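PDB 6M1T: glutathione S-transferase from Sphingobium chungbukense, which binds glutathione and, as a beta-class member of the glutathione S-transferase family, probably transfers it to electrophilic substrates. Local coordinates for residues A[53-58]-A[71-76]. Sequence-based numbering, arbitrary orientation.
Sequences PALTLD and LYIADQ
Leu55 and Ile73 mark the closest approach of the two backbones, their CA atoms 9.5 Å apart, where strand 54-56 passes over the last turn of helix 66-75. Leu55 and Leu57, two residues apart, both point toward the helix, and the gap is filled by side chains alone. Tyr72 takes the centre: with CG anti to the backbone N (chi1 179°), its ring reaches out to segment 53-58. Leu57 comes from the opposite direction and sets its CD2 methyl obliquely against the phenol end, 3.5 Å from Tyr72 CE2 and equally near CZ. Leu55 crosses the tyrosine side chain at about a right angle, and its CD2 lies 3.8 Å from Tyr72 CD2. The same methyl stands 4.3 Å from Ile73 CG1, a looser touch; Ile73 also packs on helix 12-21. Gln76 NE2 rests 3.3 Å above one face of the Tyr72 ring, toward its rim, and donates to Tyr72 O. Across the dimer interface, Tyr92 of the second subunit meets the Tyr72 ring edge-to-face, and Leu89 of that second subunit packs on Leu57. Replacing Tyr72 by an alanine would probably leave the CD2 methyls of both leucines without their aromatic partner and open a gap between strand and helix. With no polar bond between the two segments, the contact rests on van der Waals packing, joining sheet to helix in the thioredoxin-like domain and continuing into the subunit interface.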
loop_
_atom_site.group_PDB
_atom_site.type_symbol
_atom_site.label_atom_id
_atom_site.label_comp_id
_atom_site.label_asym_id
_atom_site.label_seq_id
_atom_site.Cartn_x
_atom_site.Cartn_y
_atom_site.Cartn_z
ATOM N N PRO A 53 1.825 -7.411 10.640
ATOM C CA PRO A 53 2.701 -8.589 10.739
ATOM C C PRO A 53 4.183 -8.302 10.472
ATOM O O PRO A 53 4.485 -7.343 9.777
ATOM C CB PRO A 53 2.220 -9.509 9.602
ATOM C CG PRO A 53 1.661 -8.523 8.575
ATOM C CD PRO A 53 1.078 -7.367 9.364
ATOM N N ALA A 54 5.030 -9.222 10.897
ATOM C CA ALA A 54 6.423 -9.346 10.418
ATOM C C ALA A 54 6.670 -10.834 10.185
ATOM O O ALA A 54 6.114 -11.661 10.944
ATOM C CB ALA A 54 7.385 -8.775 11.406
ATOM N N LEU A 55 7.376 -11.157 9.115
ATOM C CA LEU A 55 7.686 -12.546 8.740
ATOM C C LEU A 55 9.193 -12.755 8.718
ATOM O O LEU A 55 9.831 -12.099 7.884
ATOM C CB LEU A 55 7.102 -12.845 7.372
ATOM C CG LEU A 55 7.360 -14.283 6.929
ATOM C CD1 LEU A 55 6.547 -15.258 7.780
ATOM C CD2 LEU A 55 6.971 -14.455 5.478
ATOM N N THR A 56 9.720 -13.562 9.627
ATOM C CA THR A 56 11.157 -13.924 9.674
ATOM C C THR A 56 11.341 -15.202 8.875
ATOM O O THR A 56 10.707 -16.228 9.197
ATOM C CB THR A 56 11.704 -14.070 11.090
ATOM O OG1 THR A 56 11.427 -12.858 11.776
ATOM C CG2 THR A 56 13.205 -14.309 11.115
ATOM N N LEU A 57 12.147 -15.112 7.832
ATOM C CA LEU A 57 12.439 -16.240 6.926
ATOM C C LEU A 57 13.433 -17.171 7.624
ATOM O O LEU A 57 14.059 -16.745 8.608
ATOM C CB LEU A 57 12.985 -15.685 5.611
ATOM C CG LEU A 57 12.110 -14.632 4.945
ATOM C CD1 LEU A 57 12.774 -14.111 3.670
ATOM C CD2 LEU A 57 10.713 -15.171 4.672
ATOM N N ASP A 58 13.592 -18.386 7.115
ATOM C CA ASP A 58 14.588 -19.369 7.629
ATOM C C ASP A 58 16.004 -18.777 7.643
ATOM O O ASP A 58 16.774 -19.159 8.530
ATOM C CB ASP A 58 14.472 -20.683 6.857
ATOM C CG ASP A 58 13.123 -21.344 7.082
ATOM O OD1 ASP A 58 12.515 -21.070 8.143
ATOM O OD2 ASP A 58 12.672 -22.099 6.202
ATOM N N LEU A 71 2.400 -11.757 -0.827
ATOM C CA LEU A 71 2.969 -12.219 -2.133
ATOM C C LEU A 71 4.066 -13.263 -1.913
ATOM O O LEU A 71 4.060 -14.271 -2.638
ATOM C CB LEU A 71 3.540 -11.045 -2.929
ATOM C CG LEU A 71 2.819 -10.591 -4.198
ATOM C CD1 LEU A 71 1.829 -11.590 -4.783
ATOM C CD2 LEU A 71 2.139 -9.257 -3.939
ATOM N N TYR A 72 5.005 -13.014 -0.990
ATOM C CA TYR A 72 6.079 -13.952 -0.626
ATOM C C TYR A 72 5.450 -15.321 -0.347
ATOM O O TYR A 72 5.932 -16.392 -0.856
ATOM C CB TYR A 72 6.904 -13.457 0.571
ATOM C CG TYR A 72 7.979 -14.435 0.930
ATOM C CD1 TYR A 72 9.193 -14.450 0.251
ATOM C CD2 TYR A 72 7.747 -15.427 1.867
ATOM C CE1 TYR A 72 10.158 -15.403 0.534
ATOM C CE2 TYR A 72 8.693 -16.387 2.153
ATOM C CZ TYR A 72 9.910 -16.356 1.507
ATOM O OH TYR A 72 10.827 -17.307 1.804
ATOM N N ILE A 73 4.483 -15.339 0.578
ATOM C CA ILE A 73 3.859 -16.609 1.044
ATOM C C ILE A 73 3.210 -17.319 -0.160
ATOM O O ILE A 73 3.451 -18.522 -0.297
ATOM C CB ILE A 73 2.821 -16.358 2.155
ATOM C CG1 ILE A 73 3.534 -15.919 3.443
ATOM C CG2 ILE A 73 1.926 -17.577 2.349
ATOM C CD1 ILE A 73 2.649 -15.160 4.399
ATOM N N ALA A 74 2.420 -16.609 -0.971
ATOM C CA ALA A 74 1.739 -17.178 -2.177
ATOM C C ALA A 74 2.767 -17.809 -3.114
ATOM O O ALA A 74 2.565 -18.986 -3.546
ATOM C CB ALA A 74 0.932 -16.133 -2.903
ATOM N N ASP A 75 3.873 -17.119 -3.342
ATOM C CA ASP A 75 4.885 -17.486 -4.366
ATOM C C ASP A 75 5.646 -18.752 -3.938
ATOM O O ASP A 75 6.164 -19.434 -4.806
ATOM C CB ASP A 75 5.822 -16.312 -4.672
ATOM C CG ASP A 75 5.170 -15.207 -5.494
ATOM O OD1 ASP A 75 4.025 -15.435 -5.946
ATOM O OD2 ASP A 75 5.819 -14.103 -5.677
ATOM N N GLN A 76 5.686 -19.107 -2.652
ATOM C CA GLN A 76 6.435 -20.316 -2.210
ATOM C C GLN A 76 5.657 -21.582 -2.577
ATOM O O GLN A 76 6.265 -22.629 -2.547
ATOM C CB GLN A 76 6.763 -20.276 -0.715
ATOM C CG GLN A 76 7.485 -19.020 -0.257
ATOM C CD GLN A 76 8.699 -18.640 -1.073
ATOM O OE1 GLN A 76 9.660 -19.403 -1.193
ATOM N NE2 GLN A 76 8.690 -17.428 -1.619
#